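PDB 2QZC: transcriptional activator TenA-1 from Sulfolobus solfataricus P2, which is a putative TenA-like thiaminase of the TENA/THI-4/PQQC family, with a haem oxygenase-like helical fold and probably a role in thiamine metabolism. Local coordinates for the interface of chains A and B. Coordinates in Å, arbitrary orientation; residue numbers count along the deposited sequence, not the author numbering. Chains: chain A/B, Transcriptional activator TenA-1.

Contact 1: the interface of chains A and B. Residues chain A 79-81; chain B 76.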
loop_
_atom_site.group_PDB
_atom_site.type_symbol
_atom_site.label_atom_id
_atom_site.label_comp_id
_atom_site.label_asym_id
_atom_site.label_seq_id
_atom_site.Cartn_x
_atom_site.Cartn_y
_atom_site.Cartn_z
ATOM N N PHE A 79 -1.174 5.169 -5.245
ATOM C CA PHE A 79 -0.945 4.108 -6.245
ATOM C C PHE A 79 -1.867 4.179 -7.485
ATOM O O PHE A 79 -2.105 3.180 -8.138
ATOM C CB PHE A 79 -0.955 2.733 -5.558
ATOM C CG PHE A 79 0.192 2.538 -4.652
ATOM C CD1 PHE A 79 1.444 2.214 -5.175
ATOM C CD2 PHE A 79 0.070 2.732 -3.284
ATOM C CE1 PHE A 79 2.536 2.061 -4.344
ATOM C CE2 PHE A 79 1.153 2.598 -2.447
ATOM C CZ PHE A 79 2.401 2.255 -2.983
ATOM N N SER A 80 -2.336 5.378 -7.833
ATOM C CA SER A 80 -3.131 5.621 -9.051
ATOM C C SER A 80 -2.208 5.780 -10.270
ATOM O O SER A 80 -0.983 5.946 -10.130
ATOM C CB SER A 80 -3.970 6.900 -8.910
ATOM O OG SER A 80 -4.494 7.342 -10.156
ATOM N N SER A 81 -2.820 5.745 -11.457
ATOM C CA SER A 81 -2.119 5.938 -12.743
ATOM C C SER A 81 -3.002 6.684 -13.757
ATOM O O SER A 81 -3.384 7.843 -13.534
ATOM C CB SER A 81 -1.636 4.589 -13.303
ATOM O OG SER A 81 -2.685 3.631 -13.354
ATOM N N ASN B 76 -1.050 -1.043 -7.594
ATOM C CA ASN B 76 -1.863 -0.242 -8.516
ATOM C C ASN B 76 -3.173 -0.956 -8.880
ATOM O O ASN B 76 -4.209 -0.301 -9.018
ATOM C CB ASN B 76 -1.083 0.129 -9.781
ATOM C CG ASN B 76 -1.984 0.695 -10.880
ATOM O OD1 ASN B 76 -2.200 0.042 -11.898
ATOM N ND2 ASN B 76 -2.585 1.851 -10.629
#
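B:Asn76 meets the backbone of A:Phe79 across the two-fold interface, a small example of how a side-chain amide can tie one subunit to main chain of its partner. The principal interaction is a hydrogen bond from the amide nitrogen ND2 of B:Asn76 to the carbonyl O of A:Phe79, 2.9 Å long. The bond is nearly in line at the hydrogen, and the acceptor lies almost in the amide plane of the asparagine. Seen from the carbonyl, the donor is tilted 16° out of the plane, so the bond is straight at the donor end and slightly skewed at the other. A second, weak hydrogen bond runs from ND2 of B:Asn76 to the hydroxyl OG of A:Ser81, at 3.3 Å and bent to 126° at the hydrogen. B:Asn76 sits near the end of helix 68-78; with CG anti to the backbone N (chi1 168°), its amide extends to the loop where A:Phe79 to A:Ser81 follow the same helix of chain A. Cut back to an alanine, this position would probably leave the carbonyl of A:Phe79 without its donor across the interface and the loop less firmly held against the partner helix.

Van der Waals packing accompanies the polar links, while A:Ser80 contributes little buried surface. The interface is probably that of a dimer, and symmetry repeats the link with the chains exchanged. CB of B:Asn76 lies 3.6 Å from the same A:Phe79 O.

Contact 2: the interface of chains A and B. Residues chain A 60, 63-64, 72, 75; chain B 60-61, 75, 79.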
loop_
_atom_site.group_PDB
_atom_site.type_symbol
_atom_site.label_atom_id
_atom_site.label_comp_id
_atom_site.label_asym_id
_atom_site.label_seq_id
_atom_site.Cartn_x
_atom_site.Cartn_y
_atom_site.Cartn_z
ATOM N N LEU A 60 3.707 2.175 3.285
ATOM C CA LEU A 60 3.094 0.825 3.184
ATOM C C LEU A 60 3.087 0.097 4.541
ATOM O O LEU A 60 2.026 -0.398 4.987
ATOM C CB LEU A 60 3.798 -0.001 2.122
ATOM C CG LEU A 60 3.574 0.457 0.685
ATOM C CD1 LEU A 60 4.621 -0.181 -0.281
ATOM C CD2 LEU A 60 2.111 0.141 0.260
ATOM N N SER A 63 0.638 2.049 6.942
ATOM C CA SER A 63 -0.772 1.978 6.561
ATOM C C SER A 63 -1.407 0.650 6.989
ATOM O O SER A 63 -2.626 0.609 7.232
ATOM C CB SER A 63 -0.956 2.274 5.063
ATOM O OG SER A 63 -0.377 1.252 4.286
ATOM N N SER A 64 -0.608 -0.401 7.124
ATOM C CA SER A 64 -1.110 -1.692 7.629
ATOM C C SER A 64 -1.712 -1.584 9.027
ATOM O O SER A 64 -2.443 -2.501 9.465
ATOM C CB SER A 64 0.003 -2.731 7.669
ATOM O OG SER A 64 0.930 -2.499 8.730
ATOM N N THR A 72 -7.163 3.276 2.901
ATOM C CA THR A 72 -7.560 2.904 1.539
ATOM C C THR A 72 -7.725 4.138 0.635
ATOM O O THR A 72 -7.296 4.133 -0.518
ATOM C CB THR A 72 -8.852 2.069 1.553
ATOM O OG1 THR A 72 -8.653 0.955 2.420
ATOM C CG2 THR A 72 -9.186 1.573 0.171
ATOM N N LEU A 75 -4.146 5.352 -0.156
ATOM C CA LEU A 75 -3.458 4.386 -1.042
ATOM C C LEU A 75 -4.008 4.402 -2.466
ATOM O O LEU A 75 -3.240 4.252 -3.408
ATOM C CB LEU A 75 -3.461 2.981 -0.460
ATOM C CG LEU A 75 -2.688 2.779 0.862
ATOM C CD1 LEU A 75 -3.109 1.500 1.560
ATOM C CD2 LEU A 75 -1.189 2.812 0.623
ATOM N N LEU B 60 0.177 -5.023 2.664
ATOM C CA LEU B 60 0.804 -3.708 2.839
ATOM C C LEU B 60 2.156 -3.827 3.531
ATOM O O LEU B 60 3.174 -3.308 3.027
ATOM C CB LEU B 60 -0.142 -2.713 3.512
ATOM C CG LEU B 60 -1.366 -2.293 2.670
ATOM C CD1 LEU B 60 -2.443 -1.641 3.534
ATOM C CD2 LEU B 60 -0.945 -1.352 1.525
ATOM N N ILE B 61 2.188 -4.560 4.655
ATOM C CA ILE B 61 3.464 -4.781 5.386
ATOM C C ILE B 61 4.486 -5.493 4.506
ATOM O O ILE B 61 5.649 -5.102 4.451
ATOM C CB ILE B 61 3.273 -5.780 6.628
ATOM C CG1 ILE B 61 2.298 -5.245 7.662
ATOM C CG2 ILE B 61 4.643 -5.988 7.318
ATOM C CD1 ILE B 61 1.734 -6.325 8.651
ATOM N N LEU B 75 0.140 -3.279 -6.332
ATOM C CA LEU B 75 -0.623 -2.303 -5.531
ATOM C C LEU B 75 -1.522 -1.404 -6.396
ATOM O O LEU B 75 -2.621 -1.057 -5.967
ATOM C CB LEU B 75 0.301 -1.470 -4.642
ATOM C CG LEU B 75 1.086 -2.239 -3.557
ATOM C CD1 LEU B 75 2.255 -1.365 -3.088
ATOM C CD2 LEU B 75 0.205 -2.689 -2.396
ATOM N N PHE B 79 -5.346 -1.519 -5.186
ATOM C CA PHE B 79 -5.952 -0.238 -4.730
ATOM C C PHE B 79 -6.540 0.610 -5.890
ATOM O O PHE B 79 -6.604 1.819 -5.798
ATOM C CB PHE B 79 -4.970 0.521 -3.802
ATOM C CG PHE B 79 -4.695 -0.229 -2.542
ATOM C CD1 PHE B 79 -5.614 -0.192 -1.487
ATOM C CD2 PHE B 79 -3.577 -1.054 -2.429
ATOM C CE1 PHE B 79 -5.415 -0.948 -0.330
ATOM C CE2 PHE B 79 -3.357 -1.813 -1.286
ATOM C CZ PHE B 79 -4.282 -1.769 -0.223
#
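A:Leu60 and B:Leu60 meet near the two-fold axis, their side chains crossing at about a right angle with the CD2 methyls 3.6 Å apart. This pairing illustrates how a symmetric interface can be built by setting one residue against its own copy. Leucines from helix 68-78 close around it. A:Leu75 and B:Leu60 reach toward each other tip to tip, CD1 of A:Leu75 standing 3.6 Å from CD2 of B:Leu60. The matching pair has CD2 of A:Leu60 at 3.7 Å from CD1 of B:Leu75. In A:Leu60 and B:Leu60 the CG lies anti to the carbonyl carbon (chi1 -69° in A:Leu60), and the branch that follows brings CD2 of each into the shared centre.

Farther out, the ring of B:Phe79 offers one face to A:Leu75. The CD1 methyl of that leucine sits 3.8 Å above the ring plane, displaced toward the rim, and its CB also packs near the CG–CD1 side of the ring. CD2 of B:Leu75 meets the edge of the same ring in its plane, so leucines of both chains help to hold the aromatic group. A:Thr72 lies beside this end and buries a modest surface.

A:Ser63, the last residue of helix 38-63, and A:Ser64 just beyond it form the polar rim. The hydroxyl OG of A:Ser63 donates a hydrogen bond of 3.0 Å to the backbone O of A:Leu60 in its own chain; the hydroxyl oxygen itself lies beside the methyls of B:Leu60. Next to it, CB of A:Ser64 presses against CG1 of B:Ile61 at 3.4 Å, a tight fit. Together the leucines and phenylalanine form an apolar seam that probably supports dimerisation.

About 12 Å separates the C-alpha centres of contact 1 and contact 2, which form neighbouring parts of one two-fold interface. Helix 68-78 and the loop after it serve both. In contact 1 the helix supplies B:Asn76, next in sequence to B:Leu75 of contact 2. A:Phe79 and B:Phe79 divide two tasks: in chain A the carbonyl accepts a bond in contact 1, while in chain B the ring packs in contact 2. Symmetry gives each copy both tasks, so directional polar bonding and apolar burial are coupled through the same short segment, which is likely to fix the register of the two subunits.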